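Local coordinates for chitin elicitor-binding protein (Oryza sativa subsp. japonica, PDB 5JCD), which perceives chitin oligosaccharide elicitors through its LysM-bearing extracellular part and takes part in transducing the signal for plant defence responses, at residues T63-F68 and M145-S150; D94-N99 and L128-P133; E155-I160 and N175-P180; E168-T173 and D190-V195. All coordinates share one frame; numbering follows the deposited sequence.

Interaction 1: residues T63-F68 and M145-S150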
loop_
_atom_site.group_PDB
_atom_site.type_symbol
_atom_site.label_atom_id
_atom_site.label_comp_id
_atom_site.label_asym_id
_atom_site.label_seq_id
_atom_site.Cartn_x
_atom_site.Cartn_y
_atom_site.Cartn_z
ATOM N N THR A 63 12.271 3.597 -3.009
ATOM C CA THR A 63 10.818 3.444 -3.107
ATOM C C THR A 63 10.336 3.204 -4.531
ATOM O O THR A 63 10.951 3.650 -5.483
ATOM C CB THR A 63 10.082 4.677 -2.556
ATOM O OG1 THR A 63 10.431 5.821 -3.338
ATOM C CG2 THR A 63 10.463 4.919 -1.089
ATOM N N VAL A 64 9.234 2.474 -4.649
ATOM C CA VAL A 64 8.604 2.211 -5.921
ATOM C C VAL A 64 7.118 2.316 -5.744
ATOM O O VAL A 64 6.545 1.710 -4.844
ATOM C CB VAL A 64 8.882 0.773 -6.431
ATOM C CG1 VAL A 64 8.225 0.548 -7.813
ATOM C CG2 VAL A 64 10.359 0.504 -6.497
ATOM N N LYS A 65 6.484 3.049 -6.642
ATOM C CA LYS A 65 5.050 3.163 -6.635
ATOM C C LYS A 65 4.444 1.899 -7.215
ATOM O O LYS A 65 4.697 1.558 -8.355
ATOM C CB LYS A 65 4.659 4.353 -7.478
ATOM C CG LYS A 65 3.308 4.965 -7.142
ATOM C CD LYS A 65 3.181 6.298 -7.889
ATOM C CE LYS A 65 1.987 7.118 -7.464
ATOM N NZ LYS A 65 0.706 6.444 -7.736
ATOM N N ILE A 66 3.608 1.226 -6.450
ATOM C CA ILE A 66 3.003 -0.000 -6.940
ATOM C C ILE A 66 1.486 0.144 -6.990
ATOM O O ILE A 66 0.855 0.280 -5.962
ATOM C CB ILE A 66 3.439 -1.226 -6.101
ATOM C CG1 ILE A 66 4.974 -1.328 -6.127
ATOM C CG2 ILE A 66 2.758 -2.504 -6.612
ATOM C CD1 ILE A 66 5.539 -2.501 -5.421
ATOM N N PRO A 67 0.920 0.180 -8.210
ATOM C CA PRO A 67 -0.524 0.287 -8.477
ATOM C C PRO A 67 -1.235 -1.039 -8.335
ATOM O O PRO A 67 -0.623 -2.087 -8.537
ATOM C CB PRO A 67 -0.598 0.769 -9.941
ATOM C CG PRO A 67 0.749 0.601 -10.515
ATOM C CD PRO A 67 1.708 0.104 -9.449
ATOM N N PHE A 68 -2.499 -1.002 -7.938
ATOM C CA PHE A 68 -3.263 -2.229 -7.855
ATOM C C PHE A 68 -4.750 -1.944 -7.882
ATOM O O PHE A 68 -5.170 -0.806 -7.748
ATOM C CB PHE A 68 -2.891 -3.023 -6.587
ATOM C CG PHE A 68 -3.079 -2.260 -5.304
ATOM C CD1 PHE A 68 -4.296 -2.282 -4.638
ATOM C CD2 PHE A 68 -2.031 -1.518 -4.762
ATOM C CE1 PHE A 68 -4.462 -1.574 -3.465
ATOM C CE2 PHE A 68 -2.195 -0.814 -3.602
ATOM C CZ PHE A 68 -3.403 -0.835 -2.944
ATOM N N MET A 145 -6.617 9.280 -6.793
ATOM C CA MET A 145 -5.971 8.006 -6.609
ATOM C C MET A 145 -5.403 7.941 -5.194
ATOM O O MET A 145 -4.568 8.765 -4.824
ATOM C CB MET A 145 -4.835 7.824 -7.619
ATOM C CG MET A 145 -4.352 6.362 -7.682
ATOM S SD MET A 145 -2.661 6.173 -8.208
ATOM C CE MET A 145 -2.632 7.138 -9.710
ATOM N N HIS A 146 -5.880 6.994 -4.398
ATOM C CA HIS A 146 -5.351 6.838 -3.042
ATOM C C HIS A 146 -3.995 6.132 -2.975
ATOM O O HIS A 146 -3.820 5.025 -3.469
ATOM C CB HIS A 146 -6.362 6.139 -2.151
ATOM C CG HIS A 146 -7.581 6.967 -1.887
ATOM N ND1 HIS A 146 -7.698 7.792 -0.797
ATOM C CD2 HIS A 146 -8.735 7.088 -2.584
ATOM C CE1 HIS A 146 -8.884 8.381 -0.817
ATOM N NE2 HIS A 146 -9.527 7.973 -1.892
ATOM N N LEU A 147 -3.049 6.795 -2.330
ATOM C CA LEU A 147 -1.691 6.304 -2.184
ATOM C C LEU A 147 -1.384 6.074 -0.717
ATOM O O LEU A 147 -1.555 6.975 0.111
ATOM C CB LEU A 147 -0.709 7.327 -2.731
ATOM C CG LEU A 147 0.787 7.064 -2.560
ATOM C CD1 LEU A 147 1.220 5.866 -3.393
ATOM C CD2 LEU A 147 1.629 8.294 -2.922
ATOM N N ALA A 148 -0.964 4.852 -0.405
ATOM C CA ALA A 148 -0.522 4.494 0.934
ATOM C C ALA A 148 0.909 4.923 1.076
ATOM O O ALA A 148 1.760 4.515 0.275
ATOM C CB ALA A 148 -0.646 2.994 1.165
ATOM N N TYR A 149 1.167 5.750 2.089
ATOM C CA TYR A 149 2.468 6.387 2.272
ATOM C C TYR A 149 3.011 6.166 3.686
ATOM O O TYR A 149 2.315 6.456 4.674
ATOM C CB TYR A 149 2.332 7.876 2.013
ATOM C CG TYR A 149 3.611 8.624 2.138
ATOM C CD1 TYR A 149 4.508 8.673 1.077
ATOM C CD2 TYR A 149 3.924 9.316 3.306
ATOM C CE1 TYR A 149 5.707 9.362 1.180
ATOM C CE2 TYR A 149 5.121 10.026 3.418
ATOM C CZ TYR A 149 6.005 10.029 2.350
ATOM O OH TYR A 149 7.174 10.708 2.424
ATOM N N SER A 150 4.232 5.630 3.784
ATOM C CA SER A 150 4.882 5.444 5.069
ATOM C C SER A 150 5.768 6.643 5.410
ATOM O O SER A 150 6.756 6.887 4.735
ATOM C CB SER A 150 5.717 4.155 5.069
ATOM O OG SER A 150 6.378 3.973 6.315
#
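K65 is the first residue of T63-F68 to meet M145-S150, and it does most of the touching. The CA atoms of K65 and L147 are 8.7 Å apart, too far for direct strand pairing, so a long side chain is needed to bridge the interval. K65 is extended through its first three torsions and then bends at the last (chi4 -62°), which turns the ammonium toward M145. There NZ comes within 3.4 Å of SD of M145, tip to tip, a close approach of a charged group to a polarisable sulfur rather than a classical bond. One carbon back along the same side chain, CE of K65 lies 4.3 Å from CD1 of L147, so the methylene part is served by an apolar neighbour. I66 and P67 follow without touching M145-S150; their apolar side chains pack on L42 of helix 39-45. The F68 side chain touches T36. Strand 12-20 lies between the two segments in the mixed sheet, antiparallel to 63-72 and parallel to 145-150. K65 therefore reaches across a whole strand, and L193 of strand 188-193, on the far side of 145-150, also touches its side chain.

Interaction 2: residues D94-N99 and L128-P133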
loop_
_atom_site.group_PDB
_atom_site.type_symbol
_atom_site.label_atom_id
_atom_site.label_comp_id
_atom_site.label_asym_id
_atom_site.label_seq_id
_atom_site.Cartn_x
_atom_site.Cartn_y
_atom_site.Cartn_z
ATOM N N ASP A 94 3.581 -11.222 11.669
ATOM C CA ASP A 94 4.101 -9.913 12.049
ATOM C C ASP A 94 5.374 -9.566 11.289
ATOM O O ASP A 94 5.593 -8.413 10.944
ATOM C CB ASP A 94 4.376 -9.879 13.546
ATOM C CG ASP A 94 4.683 -8.489 14.056
ATOM O OD1 ASP A 94 3.723 -7.704 14.205
ATOM O OD2 ASP A 94 5.871 -8.191 14.338
ATOM N N ALA A 95 6.236 -10.551 11.070
ATOM C CA ALA A 95 7.444 -10.318 10.289
ATOM C C ALA A 95 7.113 -10.114 8.800
ATOM O O ALA A 95 7.760 -9.335 8.113
ATOM C CB ALA A 95 8.422 -11.463 10.459
ATOM N N ILE A 96 6.109 -10.821 8.302
ATOM C CA ILE A 96 5.669 -10.646 6.928
ATOM C C ILE A 96 5.083 -9.246 6.738
ATOM O O ILE A 96 5.478 -8.515 5.839
ATOM C CB ILE A 96 4.596 -11.669 6.574
ATOM C CG1 ILE A 96 5.200 -13.085 6.570
ATOM C CG2 ILE A 96 3.960 -11.310 5.210
ATOM C CD1 ILE A 96 4.180 -14.208 6.676
ATOM N N ALA A 97 4.169 -8.883 7.625
ATOM C CA ALA A 97 3.562 -7.581 7.651
ATOM C C ALA A 97 4.610 -6.460 7.681
ATOM O O ALA A 97 4.568 -5.528 6.864
ATOM C CB ALA A 97 2.629 -7.480 8.861
ATOM N N ARG A 98 5.568 -6.567 8.598
ATOM C CA ARG A 98 6.533 -5.491 8.821
ATOM C C ARG A 98 7.756 -5.496 7.912
ATOM O O ARG A 98 8.229 -4.443 7.504
ATOM C CB ARG A 98 6.994 -5.493 10.273
ATOM C CG ARG A 98 5.882 -5.267 11.253
ATOM C CD ARG A 98 6.412 -5.068 12.655
ATOM N NE ARG A 98 5.654 -4.016 13.317
ATOM C CZ ARG A 98 4.518 -4.235 13.955
ATOM N NH1 ARG A 98 4.041 -5.469 14.014
ATOM N NH2 ARG A 98 3.862 -3.233 14.530
ATOM N N ASN A 99 8.294 -6.680 7.651
ATOM C CA ASN A 99 9.541 -6.832 6.912
ATOM C C ASN A 99 9.351 -7.070 5.423
ATOM O O ASN A 99 10.297 -6.926 4.648
ATOM C CB ASN A 99 10.403 -7.941 7.524
ATOM C CG ASN A 99 10.612 -7.746 9.015
ATOM O OD1 ASN A 99 10.726 -6.625 9.485
ATOM N ND2 ASN A 99 10.605 -8.841 9.770
ATOM N N LEU A 128 -1.334 -16.628 1.463
ATOM C CA LEU A 128 -2.023 -15.603 2.239
ATOM C C LEU A 128 -2.401 -14.431 1.327
ATOM O O LEU A 128 -1.594 -13.986 0.499
ATOM C CB LEU A 128 -1.128 -15.096 3.373
ATOM C CG LEU A 128 -0.591 -16.037 4.451
ATOM C CD1 LEU A 128 0.458 -15.327 5.296
ATOM C CD2 LEU A 128 -1.731 -16.524 5.327
ATOM N N TRP A 129 -3.634 -13.952 1.456
ATOM C CA TRP A 129 -4.041 -12.714 0.794
ATOM C C TRP A 129 -3.591 -11.544 1.651
ATOM O O TRP A 129 -4.009 -11.426 2.798
ATOM C CB TRP A 129 -5.563 -12.657 0.631
ATOM C CG TRP A 129 -6.078 -11.301 0.195
ATOM C CD1 TRP A 129 -5.463 -10.423 -0.666
ATOM C CD2 TRP A 129 -7.288 -10.653 0.627
ATOM N NE1 TRP A 129 -6.225 -9.291 -0.812
ATOM C CE2 TRP A 129 -7.350 -9.397 -0.034
ATOM C CE3 TRP A 129 -8.334 -11.016 1.493
ATOM C CZ2 TRP A 129 -8.413 -8.495 0.148
ATOM C CZ3 TRP A 129 -9.397 -10.117 1.673
ATOM C CH2 TRP A 129 -9.423 -8.865 1.003
ATOM N N ILE A 130 -2.772 -10.661 1.091
ATOM C CA ILE A 130 -2.344 -9.468 1.810
ATOM C C ILE A 130 -3.250 -8.279 1.428
ATOM O O ILE A 130 -3.202 -7.791 0.304
ATOM C CB ILE A 130 -0.872 -9.135 1.474
ATOM C CG1 ILE A 130 0.030 -10.361 1.679
ATOM C CG2 ILE A 130 -0.383 -7.937 2.269
ATOM C CD1 ILE A 130 0.041 -10.915 3.108
ATOM N N PRO A 131 -4.076 -7.803 2.369
ATOM C CA PRO A 131 -4.999 -6.703 2.067
ATOM C C PRO A 131 -4.356 -5.315 2.168
ATOM O O PRO A 131 -4.611 -4.604 3.133
ATOM C CB PRO A 131 -6.046 -6.835 3.169
ATOM C CG PRO A 131 -5.245 -7.346 4.351
ATOM C CD PRO A 131 -4.195 -8.262 3.762
ATOM N N LEU A 132 -3.555 -4.923 1.186
ATOM C CA LEU A 132 -3.009 -3.557 1.153
ATOM C C LEU A 132 -4.113 -2.504 1.273
ATOM O O LEU A 132 -5.192 -2.621 0.660
ATOM C CB LEU A 132 -2.220 -3.339 -0.136
ATOM C CG LEU A 132 -1.136 -4.393 -0.376
ATOM C CD1 LEU A 132 -0.541 -4.239 -1.745
ATOM C CD2 LEU A 132 -0.043 -4.245 0.688
ATOM N N PRO A 133 -3.857 -1.475 2.080
ATOM C CA PRO A 133 -4.889 -0.473 2.344
ATOM C C PRO A 133 -5.142 0.468 1.155
ATOM O O PRO A 133 -4.220 0.936 0.476
ATOM C CB PRO A 133 -4.318 0.292 3.538
ATOM C CG PRO A 133 -2.842 0.206 3.342
ATOM C CD PRO A 133 -2.559 -1.107 2.671
#
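I96, on helix 93-100, faces L128 and I130 where strand 127-129 runs out into a loop; the CA atoms of I96 and I130 are 9.6 Å apart, a spacing that two branched aliphatic side chains can fill. I96 uses both of its branches. Its longer arm, CG1 with CD1, lies beside the backbone N (chi1 -67°) and carries CD1 to 4.1 Å from CD1 of L128, the two side chains crossing at a slant. The shorter branch, CG2, turns to I130 and lies 4.5 Å from its CD1, a looser touch. A beta-branched residue suits this place because one CB serves two neighbours, one on the strand and one just past it. This is the helix-on-sheet packing of a LysM domain, in which two helices, 93-100 and 107-113, cover a two-stranded antiparallel sheet made by 84-86 and 127-129. Y85 of the partner strand touches both I96 and I130 and widens the apolar layer. L128 and I130 point toward the helix, and W129 between them is turned the other way: its NE1 bonds to the backbone O of S79, R81 makes a cation-pi contact with it, and CB of P131 sits 4.2 Å above its ring plane, offset toward the rim. The backbone N of W129 is held by OD1 of N114, a chitin-binding residue. P131 centres an inverse gamma turn that redirects the chain, with a weak bond from L132 N to I130 O. On the helix, D94 and A95 belong to a probable chitin-binding site.

Interaction 3: residues E155-I160 and N175-P180. With NAG (2-acetamido-2-deoxy-beta-D-glucopyranose), chain D.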
loop_
_atom_site.group_PDB
_atom_site.type_symbol
_atom_site.label_atom_id
_atom_site.label_comp_id
_atom_site.label_asym_id
_atom_site.label_seq_id
_atom_site.Cartn_x
_atom_site.Cartn_y
_atom_site.Cartn_z
ATOM N N GLU A 155 10.151 13.806 8.642
ATOM C CA GLU A 155 9.126 14.378 7.782
ATOM C C GLU A 155 7.981 15.079 8.533
ATOM O O GLU A 155 7.684 14.779 9.692
ATOM C CB GLU A 155 8.580 13.317 6.814
ATOM C CG GLU A 155 9.601 12.921 5.737
ATOM C CD GLU A 155 9.152 11.806 4.777
ATOM O OE1 GLU A 155 8.069 11.199 4.958
ATOM O OE2 GLU A 155 9.917 11.525 3.829
ATOM N N ASN A 156 7.352 16.030 7.855
ATOM C CA ASN A 156 6.197 16.729 8.392
ATOM C C ASN A 156 5.019 16.690 7.401
ATOM O O ASN A 156 5.201 16.434 6.214
ATOM C CB ASN A 156 6.558 18.167 8.786
ATOM C CG ASN A 156 7.161 18.965 7.639
ATOM O OD1 ASN A 156 6.449 19.371 6.716
ATOM N ND2 ASN A 156 8.474 19.227 7.719
ATOM N N THR A 157 3.816 16.942 7.889
ATOM C CA THR A 157 2.624 16.809 7.063
ATOM C C THR A 157 2.565 17.886 5.989
ATOM O O THR A 157 1.963 17.692 4.932
ATOM C CB THR A 157 1.345 16.867 7.933
ATOM O OG1 THR A 157 1.420 17.999 8.805
ATOM C CG2 THR A 157 1.242 15.630 8.802
ATOM N N SER A 158 3.204 19.018 6.261
ATOM C CA SER A 158 3.252 20.111 5.313
ATOM C C SER A 158 4.009 19.703 4.069
ATOM O O SER A 158 3.493 19.799 2.957
ATOM C CB SER A 158 3.894 21.354 5.933
ATOM O OG SER A 158 3.823 22.448 5.032
ATOM N N ALA A 159 5.237 19.239 4.255
ATOM C CA ALA A 159 6.061 18.867 3.112
ATOM C C ALA A 159 5.510 17.639 2.391
ATOM O O ALA A 159 5.633 17.525 1.178
ATOM C CB ALA A 159 7.475 18.639 3.531
ATOM N N ILE A 160 4.905 16.719 3.140
ATOM C CA ILE A 160 4.330 15.535 2.526
ATOM C C ILE A 160 3.144 15.930 1.644
ATOM O O ILE A 160 3.049 15.509 0.507
ATOM C CB ILE A 160 3.904 14.499 3.593
ATOM C CG1 ILE A 160 5.138 13.861 4.261
ATOM C CG2 ILE A 160 3.028 13.425 2.981
ATOM C CD1 ILE A 160 4.799 13.090 5.533
ATOM N N ASN A 175 -6.657 11.822 7.254
ATOM C CA ASN A 175 -6.033 10.847 8.124
ATOM C C ASN A 175 -6.328 10.991 9.608
ATOM O O ASN A 175 -5.692 10.338 10.423
ATOM C CB ASN A 175 -4.538 10.809 7.845
ATOM C CG ASN A 175 -4.240 10.229 6.474
ATOM O OD1 ASN A 175 -4.246 9.014 6.313
ATOM N ND2 ASN A 175 -3.974 11.092 5.485
ATOM N N LYS A 176 -7.309 11.835 9.936
ATOM C CA LYS A 176 -7.711 12.122 11.312
ATOM C C LYS A 176 -6.516 12.398 12.222
ATOM O O LYS A 176 -6.333 11.749 13.239
ATOM C CB LYS A 176 -8.586 11.009 11.890
ATOM C CG LYS A 176 -9.673 10.539 10.961
ATOM C CD LYS A 176 -10.355 9.330 11.555
ATOM C CE LYS A 176 -11.453 8.784 10.659
ATOM N NZ LYS A 176 -10.954 7.586 9.896
ATOM N N ILE A 177 -5.701 13.362 11.836
ATOM C CA ILE A 177 -4.529 13.730 12.603
ATOM C C ILE A 177 -4.808 15.038 13.320
ATOM O O ILE A 177 -4.871 16.098 12.692
ATOM C CB ILE A 177 -3.297 13.888 11.683
ATOM C CG1 ILE A 177 -2.836 12.525 11.166
ATOM C CG2 ILE A 177 -2.145 14.569 12.392
ATOM C CD1 ILE A 177 -1.845 12.645 10.004
ATOM N N ASP A 178 -4.972 14.944 14.639
ATOM C CA ASP A 178 -5.279 16.097 15.478
ATOM C C ASP A 178 -4.055 16.982 15.597
ATOM O O ASP A 178 -4.155 18.207 15.527
ATOM C CB ASP A 178 -5.711 15.646 16.868
ATOM C CG ASP A 178 -7.001 14.872 16.842
ATOM O OD1 ASP A 178 -7.882 15.202 16.010
ATOM O OD2 ASP A 178 -7.127 13.924 17.646
ATOM N N ASP A 179 -2.902 16.357 15.810
ATOM C CA ASP A 179 -1.669 17.106 16.001
ATOM C C ASP A 179 -0.550 16.634 15.063
ATOM O O ASP A 179 0.042 15.569 15.272
ATOM C CB ASP A 179 -1.238 17.015 17.473
ATOM C CG ASP A 179 -0.051 17.918 17.803
ATOM O OD1 ASP A 179 0.325 18.768 16.971
ATOM O OD2 ASP A 179 0.488 17.793 18.922
ATOM N N PRO A 180 -0.255 17.437 14.035
ATOM C CA PRO A 180 0.799 17.210 13.038
ATOM C C PRO A 180 2.138 16.921 13.693
ATOM O O PRO A 180 2.882 16.085 13.178
ATOM C CB PRO A 180 0.869 18.549 12.286
ATOM C CG PRO A 180 -0.522 19.110 12.416
ATOM C CD PRO A 180 -1.004 18.681 13.775
HETATM C C1 NAG D . 9.040 20.075 6.680
HETATM C C2 NAG D . 9.564 21.385 7.281
HETATM C C3 NAG D . 10.263 22.230 6.219
HETATM C C4 NAG D . 11.434 21.415 5.682
HETATM C C5 NAG D . 10.865 20.146 5.056
HETATM C C6 NAG D . 11.943 19.264 4.404
HETATM C C7 NAG D . 8.357 21.970 9.261
HETATM C C8 NAG D . 7.117 22.573 9.855
HETATM N N2 NAG D . 8.504 22.110 7.947
HETATM O O3 NAG D . 10.672 23.476 6.751
HETATM O O4 NAG D . 12.201 22.131 4.737
HETATM O O5 NAG D . 10.122 19.414 6.022
HETATM O O6 NAG D . 12.855 18.704 5.335
HETATM O O7 NAG D . 9.182 21.372 9.964
HETATM O O HOH W 1 4.007 16.853 10.867
#
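Between N175 and P180 the chain leaves a helix and curls so that I177 and P180 come to face T157. N175 opens the turn: its ND2 binds back to L171 O, while OD1 takes the backbone N of D190. K176 follows with positive phi (47°), the C-prime residue of a Schellman motif in which K176 N bonds to T173 O and I177 N to L172 O. That reversal aims I177 at T157, its CD1 4.5 Å from CG2 of T157. This turn leads out of helix 168-174, the second helix of the LysM domain; T157 stands in the first turn of the first helix, one residue before chitin-binding S158. D179 uses its carboxylate locally, on T181 N and in a salt bridge with K182. P180 comes last, its CB 3.6 Å from OG1 of T157, the two side chains passing at a slant; that hydroxyl spends its polarity on E168 OE2, so the proline contact is one of packing. A water joins the backbones, accepting from T157 N at 3.0 Å and donating to P180 O at 2.7 Å. N156 caps the helix: chi1 of 56° sets CG between backbone N and carbonyl carbon, bringing OD1 to A159 N at 2.7 Å in a fairly straight bond (165°), while its ND2 is covalently joined to C1 of an N-linked NAG. CB of A159 packs 3.7 Å from the sugar O5.

Interaction 4: residues E168-T173 and D190-V195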
loop_
_atom_site.group_PDB
_atom_site.type_symbol
_atom_site.label_atom_id
_atom_site.label_comp_id
_atom_site.label_asym_id
_atom_site.label_seq_id
_atom_site.Cartn_x
_atom_site.Cartn_y
_atom_site.Cartn_z
ATOM N N GLU A 168 -2.470 20.557 3.023
ATOM C CA GLU A 168 -2.128 19.970 4.308
ATOM C C GLU A 168 -3.363 19.576 5.135
ATOM O O GLU A 168 -3.399 18.481 5.703
ATOM C CB GLU A 168 -1.201 20.895 5.119
ATOM C CG GLU A 168 -0.792 20.269 6.446
ATOM C CD GLU A 168 0.192 21.086 7.254
ATOM O OE1 GLU A 168 0.702 22.108 6.748
ATOM O OE2 GLU A 168 0.477 20.676 8.405
ATOM N N SER A 169 -4.395 20.419 5.162
ATOM C CA SER A 169 -5.604 20.089 5.935
ATOM C C SER A 169 -6.345 18.897 5.347
ATOM O O SER A 169 -6.948 18.101 6.085
ATOM C CB SER A 169 -6.534 21.298 6.120
ATOM O OG SER A 169 -6.845 21.897 4.887
ATOM N N THR A 170 -6.353 18.810 4.020
ATOM C CA THR A 170 -6.856 17.612 3.349
ATOM C C THR A 170 -6.107 16.368 3.861
ATOM O O THR A 170 -6.710 15.352 4.213
ATOM C CB THR A 170 -6.706 17.709 1.814
ATOM O OG1 THR A 170 -7.631 18.671 1.289
ATOM C CG2 THR A 170 -6.983 16.381 1.178
ATOM N N LEU A 171 -4.785 16.458 3.911
ATOM C CA LEU A 171 -3.996 15.332 4.383
ATOM C C LEU A 171 -4.387 15.044 5.828
ATOM O O LEU A 171 -4.611 13.897 6.189
ATOM C CB LEU A 171 -2.495 15.613 4.259
ATOM C CG LEU A 171 -1.555 14.420 4.501
ATOM C CD1 LEU A 171 -1.835 13.358 3.450
ATOM C CD2 LEU A 171 -0.081 14.845 4.437
ATOM N N LEU A 172 -4.528 16.103 6.626
ATOM C CA LEU A 172 -4.847 15.994 8.055
ATOM C C LEU A 172 -6.250 15.492 8.362
ATOM O O LEU A 172 -6.424 14.660 9.249
ATOM C CB LEU A 172 -4.625 17.339 8.752
ATOM C CG LEU A 172 -3.146 17.732 8.760
ATOM C CD1 LEU A 172 -2.887 19.171 9.237
ATOM C CD2 LEU A 172 -2.323 16.704 9.520
ATOM N N THR A 173 -7.253 15.956 7.622
ATOM C CA THR A 173 -8.617 15.490 7.891
ATOM C C THR A 173 -8.815 14.068 7.384
ATOM O O THR A 173 -9.482 13.255 8.011
ATOM C CB THR A 173 -9.691 16.407 7.270
ATOM O OG1 THR A 173 -9.593 16.361 5.843
ATOM C CG2 THR A 173 -9.513 17.841 7.752
ATOM N N ASP A 190 -2.950 7.794 4.244
ATOM C CA ASP A 190 -3.790 7.699 3.056
ATOM C C ASP A 190 -3.719 9.052 2.356
ATOM O O ASP A 190 -4.309 10.016 2.816
ATOM C CB ASP A 190 -5.240 7.392 3.448
ATOM C CG ASP A 190 -6.225 7.422 2.249
ATOM O OD1 ASP A 190 -5.809 7.706 1.105
ATOM O OD2 ASP A 190 -7.433 7.177 2.464
ATOM N N VAL A 191 -2.971 9.112 1.259
ATOM C CA VAL A 191 -2.784 10.350 0.509
ATOM C C VAL A 191 -3.675 10.421 -0.739
ATOM O O VAL A 191 -3.493 9.649 -1.683
ATOM C CB VAL A 191 -1.325 10.476 0.078
ATOM C CG1 VAL A 191 -1.075 11.840 -0.506
ATOM C CG2 VAL A 191 -0.431 10.275 1.277
ATOM N N PRO A 192 -4.671 11.313 -0.735
ATOM C CA PRO A 192 -5.546 11.367 -1.914
ATOM C C PRO A 192 -4.959 12.195 -3.072
ATOM O O PRO A 192 -5.145 13.405 -3.128
ATOM C CB PRO A 192 -6.825 12.019 -1.371
ATOM C CG PRO A 192 -6.440 12.672 -0.081
ATOM C CD PRO A 192 -5.025 12.335 0.256
ATOM N N LEU A 193 -4.259 11.532 -3.986
ATOM C CA LEU A 193 -3.656 12.201 -5.135
ATOM C C LEU A 193 -4.730 12.753 -6.060
ATOM O O LEU A 193 -5.582 11.994 -6.560
ATOM C CB LEU A 193 -2.730 11.261 -5.926
ATOM C CG LEU A 193 -1.318 10.953 -5.449
ATOM C CD1 LEU A 193 -1.230 10.799 -3.949
ATOM C CD2 LEU A 193 -0.786 9.718 -6.162
ATOM N N PRO A 194 -4.678 14.079 -6.292
ATOM C CA PRO A 194 -5.622 14.877 -7.083
ATOM C C PRO A 194 -5.795 14.258 -8.455
ATOM O O PRO A 194 -6.888 14.312 -9.025
ATOM C CB PRO A 194 -4.942 16.241 -7.223
ATOM C CG PRO A 194 -3.700 16.189 -6.441
ATOM C CD PRO A 194 -3.576 14.886 -5.743
ATOM N N VAL A 195 -4.704 13.690 -8.962
ATOM C CA VAL A 195 -4.690 12.962 -10.226
ATOM C C VAL A 195 -5.938 12.088 -10.454
ATOM O O VAL A 195 -6.956 12.543 -10.989
ATOM C CB VAL A 195 -3.413 12.084 -10.337
#
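The carboxylate of D190 is the flat side-chain group among the touching residues, and it stays out of the interface, with OD1 bound to H146 ND1 and OD2 in a salt bridge with R174. D190 meets L171 through its backbone O, 4.2 Å from CD1 of L171, as plain packing. The puckered ring of P192 presents its outer corner to the helix: CG lies 4.0 Å from CG2 of T170, the two side chains sliding past each other in opposite directions. L171 is the larger partner. With CG anti to its backbone N (chi1 -170°), its CD1 is carried to CG2 of V191, 4.0 Å away. Helix 168-173 and strand 190-193 run at 137° to one another, their axes 8.4 Å apart at closest, a separation suited to one layer of leucine, valine and proline. T170 belongs at its margin, its methyl facing P192 and E139 touching it from a loop. Since the paired side-chain atoms are all methyl or methylene carbons, the helix is probably held on the sheet by burial of apolar surface and shape, while D190 keeps its charge turned to partners elsewhere.

How the interactions relate
Interactions 1, 3 and 4 form one continuous region. Interaction 2 lies in the LysM range 83-130, its centre 24 Å from those of interactions 3 and 4, which lie in the following LysM range; 63-68 comes before both. Strands 145-150 and 188-193 are sheet neighbours and join interactions 1 and 4: L147 O lies 2.8 Å from V191 N. Interactions 3 and 4 alternate along the chain, and S158 CB packs 3.4 Å from E168 OE1. Y149 OH, 2.7 Å from E155 OE1, ties interaction 1 to interaction 3. Toward interaction 2, F68 CZ packs 3.9 Å from L132 CB. The side chain of L171 is about 8 Å from that of chitin-binding S158 and about 11 Å from the glycan sugar.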